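Alp7A (Bacillus subtilis, PDB 5EC0) binds adenine nucleotide as a bacterial actin-like protein and probably forms filaments that segregate plasmids. Local coordinates at residues M128-L133 with R178-V183. Residues are numbered along the deposited sequence; the frame is centred on the assembly and turned at random.
Sequences MLPIWL and RIESEV
S181 OG is gripped from two directions: it is hydrogen-bonded to D212 of strand 207-213, in the other sheet of the chain, and a water donates to it at 3.0 Å. The same water accepts from I131 N at 2.9 Å, bridging the two segments. It is a worked example of how the strand ends of an actin-like fold deliver side chains to the nucleotide cleft. The strands run parallel, and their first rung joins L129 N to R178 O (3.0 Å). The second runs from E180 N to L129 O, with the donor above the carbonyl plane, as the second strand gives way to a turn. On the face of the pair shared by M128 and R178, the methionine's CG stands between its own N and carbonyl carbon (chi1 39°), and the extended chain beyond it crosses E180 at about a right angle. M128 SD lies 3.7 Å from both E180 CG and V183 CG1. The E180 carboxylate lies against P130, the N-cap of helix 131-134, with OE2 3.7 Å from P130 CD. OE2 also accepts a hydrogen bond from a second water, which donates to M128 O as well. The side chain of E180 is about 4 Å from the bound magnesium ion and thus borders the ADP site. An alanine in place of E180 would probably open a gap beside M128 SD and leave the water on M128 O without its second acceptor. Beyond the proline, I131 CD1 packs 3.7 Å from E180 O.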
loop_
_atom_site.group_PDB
_atom_site.type_symbol
_atom_site.label_atom_id
_atom_site.label_comp_id
_atom_site.label_asym_id
_atom_site.label_seq_id
_atom_site.Cartn_x
_atom_site.Cartn_y
_atom_site.Cartn_z
ATOM N N MET A 128 -2.180 -8.018 4.736
ATOM C CA MET A 128 -3.590 -8.051 4.353
ATOM C C MET A 128 -3.719 -8.540 2.915
ATOM O O MET A 128 -2.716 -8.662 2.215
ATOM C CB MET A 128 -4.236 -6.661 4.530
ATOM C CG MET A 128 -3.325 -5.519 4.127
ATOM S SD MET A 128 -3.890 -3.848 4.525
ATOM C CE MET A 128 -2.406 -2.935 4.148
ATOM N N LEU A 129 -4.945 -8.832 2.486
ATOM C CA LEU A 129 -5.207 -9.265 1.108
ATOM C C LEU A 129 -6.218 -8.353 0.406
ATOM O O LEU A 129 -7.173 -7.892 1.028
ATOM C CB LEU A 129 -5.730 -10.701 1.077
ATOM C CG LEU A 129 -4.715 -11.817 1.314
ATOM C CD1 LEU A 129 -5.413 -13.151 1.177
ATOM C CD2 LEU A 129 -3.566 -11.689 0.325
ATOM N N PRO A 130 -6.021 -8.118 -0.893
ATOM C CA PRO A 130 -6.964 -7.306 -1.684
ATOM C C PRO A 130 -8.316 -8.000 -1.879
ATOM O O PRO A 130 -8.388 -9.228 -1.966
ATOM C CB PRO A 130 -6.242 -7.120 -3.029
ATOM C CG PRO A 130 -5.317 -8.323 -3.151
ATOM C CD PRO A 130 -4.916 -8.667 -1.709
ATOM N N ILE A 131 -9.378 -7.206 -1.953
ATOM C CA ILE A 131 -10.725 -7.740 -2.080
ATOM C C ILE A 131 -10.902 -8.531 -3.371
ATOM O O ILE A 131 -11.617 -9.542 -3.393
ATOM C CB ILE A 131 -11.776 -6.603 -1.964
ATOM C CG1 ILE A 131 -11.755 -6.051 -0.539
ATOM C CG2 ILE A 131 -13.197 -7.089 -2.307
ATOM C CD1 ILE A 131 -12.551 -4.789 -0.362
ATOM N N TRP A 132 -10.231 -8.118 -4.440
ATOM C CA TRP A 132 -10.423 -8.802 -5.710
ATOM C C TRP A 132 -9.901 -10.236 -5.594
ATOM O O TRP A 132 -10.412 -11.147 -6.239
ATOM C CB TRP A 132 -9.733 -8.063 -6.866
ATOM C CG TRP A 132 -8.215 -8.060 -6.813
ATOM C CD1 TRP A 132 -7.412 -7.031 -6.395
ATOM C CD2 TRP A 132 -7.328 -9.125 -7.206
ATOM N NE1 TRP A 132 -6.092 -7.389 -6.507
ATOM C CE2 TRP A 132 -6.012 -8.660 -6.992
ATOM C CE3 TRP A 132 -7.526 -10.415 -7.717
ATOM C CZ2 TRP A 132 -4.891 -9.453 -7.270
ATOM C CZ3 TRP A 132 -6.408 -11.203 -7.983
ATOM C CH2 TRP A 132 -5.108 -10.716 -7.761
ATOM N N LEU A 133 -8.877 -10.435 -4.771
ATOM C CA LEU A 133 -8.372 -11.782 -4.539
ATOM C C LEU A 133 -9.275 -12.583 -3.576
ATOM O O LEU A 133 -9.567 -13.735 -3.829
ATOM C CB LEU A 133 -6.938 -11.718 -4.010
ATOM C CG LEU A 133 -6.224 -13.058 -3.884
ATOM C CD1 LEU A 133 -6.428 -13.904 -5.144
ATOM C CD2 LEU A 133 -4.763 -12.830 -3.656
ATOM N N ARG A 178 -5.246 -9.357 7.410
ATOM C CA ARG A 178 -6.523 -8.651 7.438
ATOM C C ARG A 178 -7.064 -8.452 6.020
ATOM O O ARG A 178 -6.519 -8.990 5.067
ATOM C CB ARG A 178 -6.371 -7.291 8.133
ATOM C CG ARG A 178 -5.690 -7.352 9.484
ATOM C CD ARG A 178 -6.365 -8.328 10.480
ATOM N NE ARG A 178 -5.594 -8.314 11.719
ATOM C CZ ARG A 178 -6.041 -8.688 12.911
ATOM N NH1 ARG A 178 -7.276 -9.137 13.052
ATOM N NH2 ARG A 178 -5.239 -8.610 13.963
ATOM N N ILE A 179 -8.138 -7.685 5.888
ATOM C CA ILE A 179 -8.729 -7.403 4.581
ATOM C C ILE A 179 -8.427 -5.974 4.179
ATOM O O ILE A 179 -8.851 -5.036 4.879
ATOM C CB ILE A 179 -10.278 -7.603 4.576
ATOM C CG1 ILE A 179 -10.642 -8.999 5.069
ATOM C CG2 ILE A 179 -10.854 -7.373 3.169
ATOM C CD1 ILE A 179 -12.100 -9.120 5.526
ATOM N N GLU A 180 -7.699 -5.808 3.075
ATOM C CA GLU A 180 -7.461 -4.476 2.495
ATOM C C GLU A 180 -8.759 -3.678 2.344
ATOM O O GLU A 180 -9.826 -4.259 2.120
ATOM C CB GLU A 180 -6.787 -4.578 1.119
ATOM C CG GLU A 180 -5.285 -4.493 1.150
ATOM C CD GLU A 180 -4.659 -4.563 -0.237
ATOM O OE1 GLU A 180 -5.076 -3.801 -1.132
ATOM O OE2 GLU A 180 -3.751 -5.395 -0.425
ATOM N N SER A 181 -8.640 -2.354 2.473
ATOM C CA SER A 181 -9.745 -1.396 2.333
ATOM C C SER A 181 -10.674 -1.410 3.546
ATOM O O SER A 181 -10.971 -0.359 4.121
ATOM C CB SER A 181 -10.539 -1.661 1.044
ATOM O OG SER A 181 -9.660 -1.908 -0.037
ATOM N N GLU A 182 -11.144 -2.593 3.931
ATOM C CA GLU A 182 -11.955 -2.707 5.137
ATOM C C GLU A 182 -11.127 -2.358 6.360
ATOM O O GLU A 182 -11.602 -1.605 7.212
ATOM C CB GLU A 182 -12.557 -4.114 5.276
ATOM C CG GLU A 182 -13.462 -4.318 6.501
ATOM C CD GLU A 182 -12.693 -4.703 7.760
ATOM O OE1 GLU A 182 -11.551 -5.192 7.642
ATOM O OE2 GLU A 182 -13.224 -4.514 8.874
ATOM N N VAL A 183 -9.899 -2.883 6.456
ATOM C CA VAL A 183 -9.091 -2.696 7.674
ATOM C C VAL A 183 -8.742 -1.216 7.922
ATOM O O VAL A 183 -8.460 -0.807 9.050
ATOM C CB VAL A 183 -7.760 -3.536 7.636
ATOM C CG1 VAL A 183 -6.742 -2.934 6.675
ATOM C CG2 VAL A 183 -7.149 -3.647 9.029
HETATM O O HOH W 1 -1.328 -6.032 1.285
HETATM O O HOH W 2 -8.923 -4.421 -1.442
#